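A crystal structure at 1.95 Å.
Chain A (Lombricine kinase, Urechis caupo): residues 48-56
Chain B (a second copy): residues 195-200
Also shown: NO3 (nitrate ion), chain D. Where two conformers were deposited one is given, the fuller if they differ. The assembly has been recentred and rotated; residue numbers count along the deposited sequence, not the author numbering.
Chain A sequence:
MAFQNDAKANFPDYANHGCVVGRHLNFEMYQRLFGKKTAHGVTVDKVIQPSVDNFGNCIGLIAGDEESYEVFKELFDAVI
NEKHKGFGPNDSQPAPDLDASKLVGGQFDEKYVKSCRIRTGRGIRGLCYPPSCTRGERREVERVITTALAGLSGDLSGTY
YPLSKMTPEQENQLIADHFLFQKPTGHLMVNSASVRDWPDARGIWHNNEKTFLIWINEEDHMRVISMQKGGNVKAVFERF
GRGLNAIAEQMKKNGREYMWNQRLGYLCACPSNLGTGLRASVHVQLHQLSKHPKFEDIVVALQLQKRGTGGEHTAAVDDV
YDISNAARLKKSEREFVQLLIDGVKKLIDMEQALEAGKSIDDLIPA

Chain A, residues 48-56: IQPSVDNFG
Chain B, residues 195-200: VRDWPD

The contact between these two copies of lombricine kinase is small and mainly polar: the last turns of a helix in chain A meet a beta turn in chain B through two direct hydrogen bonds and several bridging waters, burying 295 Å² in all. Chain A is helical through D53(A), with N54(A) (phi/psi -95/125) the first residue to leave helical geometry. V195(B) to W198(B) form a type II turn, with R196(B) at -66/147 and D197(B) at 63/28; a cis peptide bond precedes P199(B). The CA atoms of D53(A) and D197(B) lie 5.0 Å apart.

D197(B) N donates to D53(A) OD1 (2.8 Å, 167°), while Q49(A) NE2 donates to D197(B) OD1 (2.9 Å, 160°). The Q49(A) amide, on a t, p side chain, thus lies between two carboxylates of like charge, both m at chi1; D53(A) OD1 and D197(B) OD1 lie 4.3 Å apart, and each receives one of these N-H groups. The amide's bonds to D53(A) are weak. Water 1 extends this network, donating to Q49(A) OE1 and D197(B) OD2 and accepting from R196(B) NH1. Water 2 donates to V52(A) O (2.6 Å) and W198(B) O (2.5 Å), joining the backbones.

Beyond the helix, the CA-to-CB bond of F55(A) points toward chain B; chi1 is -82° (m) and chi2 68°. W198(B) O lies at its ring edge, 3.2 Å from F55(A) CE1, and F55(A) CZ packs 3.6 Å from P199(B) CD.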

# COMPACT_ATOMS: atom_id res chain seq x y z
N ILE A 48 6.09 -11.39 -7.03
CA ILE A 48 5.64 -10.78 -8.29
C ILE A 48 4.54 -9.76 -8.11
O ILE A 48 4.11 -9.13 -9.08
CB ILE A 48 5.16 -11.84 -9.30
CG1 ILE A 48 3.86 -12.49 -8.82
CG2 ILE A 48 6.24 -12.89 -9.53
CD1 ILE A 48 3.12 -13.21 -9.89
N GLN A 49 4.07 -9.57 -6.88
CA GLN A 49 2.96 -8.65 -6.64
C GLN A 49 3.14 -7.29 -7.31
O GLN A 49 2.23 -6.82 -8.00
CB GLN A 49 2.72 -8.44 -5.15
CG GLN A 49 1.49 -7.59 -4.86
CD GLN A 49 0.21 -8.22 -5.37
OE1 GLN A 49 -0.17 -9.29 -4.93
NE2 GLN A 49 -0.46 -7.55 -6.30
N PRO A 50 4.29 -6.64 -7.11
CA PRO A 50 4.51 -5.31 -7.70
C PRO A 50 4.30 -5.31 -9.21
O PRO A 50 3.80 -4.33 -9.77
CB PRO A 50 5.98 -5.03 -7.39
CG PRO A 50 6.28 -5.86 -6.18
CD PRO A 50 5.45 -7.09 -6.32
N SER A 51 4.69 -6.41 -9.85
CA SER A 51 4.60 -6.54 -11.30
C SER A 51 3.15 -6.52 -11.78
O SER A 51 2.87 -6.16 -12.92
CB SER A 51 5.28 -7.83 -11.77
OG SER A 51 4.48 -8.96 -11.49
N VAL A 52 2.22 -6.89 -10.90
CA VAL A 52 0.82 -6.91 -11.26
C VAL A 52 0.17 -5.54 -11.02
O VAL A 52 -0.57 -5.05 -11.89
CB VAL A 52 0.07 -8.00 -10.47
CG1 VAL A 52 -1.32 -8.24 -11.05
CG2 VAL A 52 0.88 -9.29 -10.47
N ASP A 53 0.44 -4.93 -9.87
CA ASP A 53 -0.17 -3.65 -9.48
C ASP A 53 0.21 -2.51 -10.41
O ASP A 53 -0.61 -1.64 -10.72
CB ASP A 53 0.25 -3.26 -8.07
CG ASP A 53 -0.19 -4.26 -7.02
OD1 ASP A 53 -1.30 -4.81 -7.13
OD2 ASP A 53 0.58 -4.49 -6.07
N ASN A 54 1.47 -2.51 -10.81
CA ASN A 54 2.03 -1.43 -11.61
C ASN A 54 1.94 -1.81 -13.08
O ASN A 54 2.40 -2.87 -13.49
CB ASN A 54 3.48 -1.19 -11.19
CG ASN A 54 4.08 0.06 -11.82
OD1 ASN A 54 3.44 0.73 -12.62
ND2 ASN A 54 5.32 0.37 -11.46
N PHE A 55 1.33 -0.94 -13.88
CA PHE A 55 1.10 -1.23 -15.28
C PHE A 55 2.23 -0.73 -16.17
O PHE A 55 2.34 -1.11 -17.34
CB PHE A 55 -0.23 -0.62 -15.74
CG PHE A 55 -1.44 -1.46 -15.40
CD1 PHE A 55 -1.83 -1.63 -14.08
CD2 PHE A 55 -2.20 -2.05 -16.40
CE1 PHE A 55 -2.94 -2.39 -13.76
CE2 PHE A 55 -3.32 -2.81 -16.09
CZ PHE A 55 -3.69 -2.98 -14.76
N GLY A 56 3.09 0.12 -15.61
CA GLY A 56 4.14 0.75 -16.39
C GLY A 56 5.47 0.01 -16.43
O GLY A 56 5.61 -1.11 -15.94
N VAL B 195 -6.53 -3.42 -2.16
CA VAL B 195 -6.64 -2.93 -3.54
C VAL B 195 -5.62 -3.59 -4.46
O VAL B 195 -5.22 -3.01 -5.47
CB VAL B 195 -6.49 -1.39 -3.64
CG1 VAL B 195 -7.53 -0.69 -2.77
CG2 VAL B 195 -5.09 -0.94 -3.27
N ARG B 196 -5.21 -4.80 -4.11
CA ARG B 196 -4.24 -5.54 -4.90
C ARG B 196 -4.78 -5.91 -6.27
O ARG B 196 -5.97 -6.16 -6.44
CB ARG B 196 -3.81 -6.81 -4.18
CG ARG B 196 -2.74 -6.62 -3.13
CD ARG B 196 -2.54 -7.89 -2.32
NE ARG B 196 -3.76 -8.24 -1.61
CZ ARG B 196 -4.55 -9.27 -1.90
NH1 ARG B 196 -4.23 -10.10 -2.88
NH2 ARG B 196 -5.65 -9.49 -1.18
N ASP B 197 -3.88 -5.94 -7.24
CA ASP B 197 -4.16 -6.48 -8.56
C ASP B 197 -5.26 -5.68 -9.26
O ASP B 197 -5.99 -6.23 -10.07
CB ASP B 197 -4.60 -7.94 -8.47
CG ASP B 197 -3.73 -8.77 -7.53
OD1 ASP B 197 -2.51 -8.91 -7.79
OD2 ASP B 197 -4.27 -9.29 -6.55
N TRP B 198 -5.37 -4.40 -8.92
CA TRP B 198 -6.38 -3.53 -9.54
C TRP B 198 -6.15 -3.41 -11.03
O TRP B 198 -5.00 -3.29 -11.46
CB TRP B 198 -6.31 -2.14 -8.91
CG TRP B 198 -7.57 -1.38 -9.07
CD1 TRP B 198 -7.90 -0.52 -10.08
CD2 TRP B 198 -8.70 -1.44 -8.20
NE1 TRP B 198 -9.16 -0.03 -9.88
CE2 TRP B 198 -9.68 -0.57 -8.73
CE3 TRP B 198 -8.98 -2.13 -7.01
CZ2 TRP B 198 -10.92 -0.39 -8.13
CZ3 TRP B 198 -10.20 -1.94 -6.41
CH2 TRP B 198 -11.16 -1.08 -6.97
N PRO B 199 -7.22 -3.38 -11.84
CA PRO B 199 -8.66 -3.48 -11.56
C PRO B 199 -9.20 -4.89 -11.79
O PRO B 199 -10.36 -5.10 -12.14
CB PRO B 199 -9.25 -2.55 -12.61
CG PRO B 199 -8.42 -2.88 -13.80
CD PRO B 199 -7.00 -2.93 -13.23
N ASP B 200 -8.33 -5.86 -11.59
CA ASP B 200 -8.67 -7.25 -11.87
C ASP B 200 -9.86 -7.75 -11.04
O ASP B 200 -9.87 -7.64 -9.82
CB ASP B 200 -7.45 -8.13 -11.63
CG ASP B 200 -7.62 -9.52 -12.18
OD1 ASP B 200 -8.46 -10.26 -11.64
OD2 ASP B 200 -6.91 -9.87 -13.14
N NO3 D . 7.57 -1.65 -9.40
O1 NO3 D . 6.52 -0.85 -8.95
O2 NO3 D . 7.30 -2.91 -9.94
O3 NO3 D . 8.88 -1.19 -9.30
O HOH W 1 -2.65 -10.36 -5.07
O HOH W 2 -3.15 -5.00 -11.61
O HOH W 3 -3.23 -2.77 -7.71
O HOH W 4 -3.41 -1.36 -9.97